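PDB 5NM7: peptidoglycan-binding domain 1 from Burkholderia, which probably binds bacterial peptidoglycan through one module and hydrolyses it with a lysozyme-like N-acetylmuramidase module, as a phage endolysin. Local coordinates for residues T76-D79 / L80-A84; A44-T48 / H49-A53. All coordinates share one frame; numbering follows the deposited sequence.

Contact 1 of 2, residues T76-D79 / L80-A84; sequences TDAD and LQRAA
Asp-79 and Arg-82, one helical turn apart, are joined by a salt bridge in which NH2 of Arg-82 donates to OD1 of Asp-79 over 2.7 Å. The bond lies nearly in the guanidinium plane but reaches OD1 from above the carboxylate, and the two flat groups stand 71° apart. A bend at chi3 (-74°) folds the arginine back over its own helix, placing Ala-78 O over the centre of one guanidinium face, 3.6 Å from CZ of Arg-82. Two waters share the edge of that group with OD1. One takes a hydrogen from NE of Arg-82 and gives one to OD1 of Asp-79, while the other accepts from NH2 and meets OG1 of Thr-76, so the guanidinium is held at several points.

Leu-80 belongs to another side of the helix. Its CB rests 3.4 Å from Asp-77 O, and its branched end packs among Leu-211 of helix 207-219, Asn-98 of helix 91-101, and Val-52 and Leu-75.

The Asp-79 carboxylate turns back toward the start of the helix, CG lying beside the backbone N (chi1 -62°). OD2 of Asp-79 is thereby brought 2.9 Å from the N of Thr-76, the N-cap residue. In return, Asp-79 N donates to OG1 of Thr-76 over 3.2 Å. The same aspartate lines a pocket occupied by glycine, completed partly by Ala-208, Leu-211 and Glu-212. The reciprocal bonds of Thr-76 and Asp-79 make a capping box, which closes the N terminus of helix 77-87.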
loop_
_atom_site.group_PDB
_atom_site.type_symbol
_atom_site.label_atom_id
_atom_site.label_comp_id
_atom_site.label_asym_id
_atom_site.label_seq_id
_atom_site.Cartn_x
_atom_site.Cartn_y
_atom_site.Cartn_z
ATOM N N THR A 76 7.741 6.793 -4.771
ATOM C CA THR A 76 8.121 7.111 -6.164
ATOM C C THR A 76 8.396 5.851 -7.001
ATOM O O THR A 76 8.605 4.783 -6.448
ATOM C CB THR A 76 9.373 7.992 -6.174
ATOM O OG1 THR A 76 10.523 7.199 -5.821
ATOM C CG2 THR A 76 9.259 9.181 -5.186
ATOM N N ASP A 77 8.464 5.999 -8.326
ATOM C CA ASP A 77 8.907 4.920 -9.226
ATOM C C ASP A 77 10.232 4.329 -8.796
ATOM O O ASP A 77 10.417 3.103 -8.824
ATOM C CB ASP A 77 9.112 5.406 -10.670
ATOM C CG ASP A 77 7.892 5.293 -11.500
ATOM O OD1 ASP A 77 6.901 4.641 -11.071
ATOM O OD2 ASP A 77 7.926 5.873 -12.619
ATOM N N ALA A 78 11.156 5.210 -8.398
ATOM C CA ALA A 78 12.490 4.786 -8.010
ATOM C C ALA A 78 12.452 3.890 -6.783
ATOM O O ALA A 78 13.270 2.965 -6.677
ATOM C CB ALA A 78 13.411 5.966 -7.758
ATOM N N ASP A 79 11.544 4.155 -5.847
ATOM C CA ASP A 79 11.367 3.239 -4.722
ATOM C C ASP A 79 10.949 1.849 -5.184
ATOM O O ASP A 79 11.381 0.854 -4.588
ATOM C CB ASP A 79 10.337 3.752 -3.720
ATOM C CG ASP A 79 10.731 5.066 -3.094
ATOM O OD1 ASP A 79 11.933 5.213 -2.695
ATOM O OD2 ASP A 79 9.842 5.946 -3.005
ATOM N N LEU A 80 10.086 1.769 -6.200
ATOM C CA LEU A 80 9.656 0.449 -6.709
ATOM C C LEU A 80 10.804 -0.275 -7.375
ATOM O O LEU A 80 10.941 -1.504 -7.218
ATOM C CB LEU A 80 8.462 0.570 -7.675
ATOM C CG LEU A 80 7.197 1.116 -6.985
ATOM C CD1 LEU A 80 6.068 1.210 -8.013
ATOM C CD2 LEU A 80 6.749 0.292 -5.798
ATOM N N GLN A 81 11.640 0.462 -8.118
ATOM C CA GLN A 81 12.835 -0.140 -8.710
ATOM C C GLN A 81 13.765 -0.661 -7.634
ATOM O O GLN A 81 14.264 -1.809 -7.729
ATOM C CB GLN A 81 13.577 0.824 -9.640
ATOM C CG GLN A 81 14.818 0.218 -10.309
ATOM C CD GLN A 81 14.486 -0.920 -11.260
ATOM O OE1 GLN A 81 13.932 -0.690 -12.321
ATOM N NE2 GLN A 81 14.845 -2.148 -10.895
ATOM N N ARG A 82 13.953 0.111 -6.563
ATOM C CA ARG A 82 14.784 -0.372 -5.453
ATOM C C ARG A 82 14.218 -1.644 -4.816
ATOM O O ARG A 82 14.982 -2.582 -4.491
ATOM C CB ARG A 82 15.031 0.716 -4.415
ATOM C CG ARG A 82 16.066 1.705 -4.878
ATOM C CD ARG A 82 16.324 2.749 -3.825
ATOM N NE ARG A 82 15.250 3.756 -3.659
ATOM C CZ ARG A 82 15.166 4.916 -4.353
ATOM N NH1 ARG A 82 16.071 5.263 -5.279
ATOM N NH2 ARG A 82 14.174 5.769 -4.096
ATOM N N ALA A 83 12.896 -1.684 -4.634
ATOM C CA ALA A 83 12.241 -2.865 -4.108
ATOM C C ALA A 83 12.430 -4.074 -5.027
ATOM O O ALA A 83 12.700 -5.187 -4.542
ATOM C CB ALA A 83 10.760 -2.596 -3.828
ATOM N N ALA A 84 12.335 -3.865 -6.342
ATOM C CA ALA A 84 12.565 -4.950 -7.307
ATOM C C ALA A 84 13.979 -5.512 -7.189
ATOM O O ALA A 84 14.196 -6.725 -7.190
ATOM C CB ALA A 84 12.307 -4.479 -8.735
HETATM O O HOH W 1 12.716 8.236 -4.987
HETATM O O HOH W 2 13.455 3.285 -1.677
#

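Contact 2 of 2, residues A44-T48 / H49-A53; sequences AFQAT and HGLVA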
loop_
_atom_site.group_PDB
_atom_site.type_symbol
_atom_site.label_atom_id
_atom_site.label_comp_id
_atom_site.label_asym_id
_atom_site.label_seq_id
_atom_site.Cartn_x
_atom_site.Cartn_y
_atom_site.Cartn_z
ATOM N N ALA A 44 3.396 8.579 -18.271
ATOM C CA ALA A 44 4.514 9.427 -18.616
ATOM C C ALA A 44 4.597 10.632 -17.687
ATOM O O ALA A 44 5.676 11.006 -17.229
ATOM C CB ALA A 44 4.448 9.856 -20.086
ATOM N N PHE A 45 3.458 11.251 -17.388
ATOM C CA PHE A 45 3.433 12.346 -16.436
ATOM C C PHE A 45 3.918 11.905 -15.052
ATOM O O PHE A 45 4.729 12.586 -14.405
ATOM C CB PHE A 45 2.021 12.946 -16.310
ATOM C CG PHE A 45 1.913 13.978 -15.241
ATOM C CD1 PHE A 45 2.322 15.293 -15.473
ATOM C CD2 PHE A 45 1.446 13.648 -13.965
ATOM C CE1 PHE A 45 2.277 16.221 -14.451
ATOM C CE2 PHE A 45 1.385 14.585 -12.964
ATOM C CZ PHE A 45 1.795 15.882 -13.210
ATOM N N GLN A 46 3.432 10.761 -14.592
ATOM C CA GLN A 46 3.790 10.306 -13.258
ATOM C C GLN A 46 5.289 10.037 -13.172
ATOM O O GLN A 46 5.949 10.463 -12.229
ATOM C CB GLN A 46 2.992 9.069 -12.902
ATOM C CG GLN A 46 1.507 9.329 -12.630
ATOM C CD GLN A 46 0.661 8.074 -12.686
ATOM O OE1 GLN A 46 0.957 7.151 -13.467
ATOM N NE2 GLN A 46 -0.395 8.026 -11.900
ATOM N N ALA A 47 5.807 9.371 -14.195
ATOM C CA ALA A 47 7.212 8.951 -14.210
ATOM C C ALA A 47 8.125 10.139 -14.172
ATOM O O ALA A 47 9.083 10.161 -13.408
ATOM C CB ALA A 47 7.514 8.085 -15.427
ATOM N N THR A 48 7.798 11.161 -14.956
ATOM C CA THR A 48 8.666 12.324 -15.080
ATOM C C THR A 48 8.558 13.276 -13.889
ATOM O O THR A 48 9.488 14.019 -13.656
ATOM C CB THR A 48 8.437 13.074 -16.395
ATOM O OG1 THR A 48 7.096 13.531 -16.469
ATOM C CG2 THR A 48 8.725 12.172 -17.575
ATOM N N HIS A 49 7.481 13.217 -13.106
ATOM C CA HIS A 49 7.304 14.088 -11.927
ATOM C C HIS A 49 7.493 13.392 -10.556
ATOM O O HIS A 49 7.045 13.913 -9.544
ATOM C CB HIS A 49 5.940 14.760 -11.985
ATOM C CG HIS A 49 5.806 15.704 -13.123
ATOM N ND1 HIS A 49 5.649 15.281 -14.425
ATOM C CD2 HIS A 49 5.839 17.055 -13.163
ATOM C CE1 HIS A 49 5.590 16.333 -15.220
ATOM N NE2 HIS A 49 5.676 17.419 -14.477
ATOM N N GLY A 50 8.132 12.231 -10.534
ATOM C CA GLY A 50 8.415 11.520 -9.282
ATOM C C GLY A 50 7.206 10.912 -8.594
ATOM O O GLY A 50 7.145 10.851 -7.364
ATOM N N LEU A 51 6.206 10.516 -9.375
ATOM C CA LEU A 51 5.067 9.793 -8.852
ATOM C C LEU A 51 5.277 8.323 -9.207
ATOM O O LEU A 51 6.086 7.982 -10.052
ATOM C CB LEU A 51 3.767 10.277 -9.490
ATOM C CG LEU A 51 3.281 11.690 -9.144
ATOM C CD1 LEU A 51 2.363 12.207 -10.222
ATOM C CD2 LEU A 51 2.488 11.671 -7.867
ATOM N N VAL A 52 4.479 7.475 -8.610
ATOM C CA VAL A 52 4.393 6.089 -9.085
ATOM C C VAL A 52 3.634 6.041 -10.424
ATOM O O VAL A 52 2.494 6.498 -10.504
ATOM C CB VAL A 52 3.708 5.218 -8.030
ATOM C CG1 VAL A 52 3.356 3.849 -8.594
ATOM C CG2 VAL A 52 4.631 5.109 -6.819
ATOM N N ALA A 53 4.276 5.460 -11.439
ATOM C CA ALA A 53 3.708 5.408 -12.794
ATOM C C ALA A 53 2.796 4.215 -12.923
ATOM O O ALA A 53 3.213 3.141 -13.392
ATOM C CB ALA A 53 4.791 5.387 -13.838
#
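The rings of Phe-45 and His-49 form an offset stack, with centroids 4.1 Å apart and planes inclined by 27°. His-49 ND1 lies over the rim of one phenyl face, while CE1 of Phe-45 sits over the centre of the imidazole, 3.4 Å from CE1 of His-49. The phenylalanine side chain, with CG anti to its amide nitrogen (chi1 174°), swings along the helix toward the residues that follow it. There its CE2 also meets CD1 of Leu-51 at 3.8 Å, and the ring packs against Thr-61, Thr-64 and Leu-65 of helix 59-67.

The histidine is fixed by more than the stack. ND1 donates to Phe-45 O over 2.8 Å, in the carbonyl plane and on a lone pair, although the oxygen is tilted from the imidazole plane. Phe-45 O also accepts from the amide of His-49, so this carbonyl at the end of helix 36-48 serves two donors of one residue.

Beyond it, Leu-51 N donates to Gln-46 O over 2.9 Å across Gly-50, whose phi is positive. This is the 6→1 bond of a Schellman-like helix end; the inner 5→2 pair, Gly-50 N and Ala-47 O, is too long for a hydrogen bond at 3.7 Å. Beside the outer bond, CB of Gln-46 touches CB of Leu-51 at 3.7 Å, so the turn is packed as well as bonded.

From there the Gln-46 chain runs extended alongside the returning loop, and OE1 comes within 3.3 Å of CA of Ala-53. Its buried amide is satisfied by Thr-61, Asp-54 and Gly-55, in a pocket that binds glycine in this crystal.

Overall arrangement
From the N terminus, contact 2 comes first: it ends helix 36-48 and turns the chain into the loop that leads to helix 59-67. Past that helix and a further connection, contact 1 starts helix 77-87. The two follow in series, neither nested nor crossed, with centres about 12 Å apart, and each is local to its own helix end. They meet directly in space. OD1 of Asp-77 lies 2.8 Å from Ala-53 N, a probable hydrogen bond, and also bridges to Arg-95; CG2 of Thr-76 packs on Gly-50 O. The start of helix 77-87 thus abuts the loop of the peptidoglycan-binding region and joins it to helix 91-101.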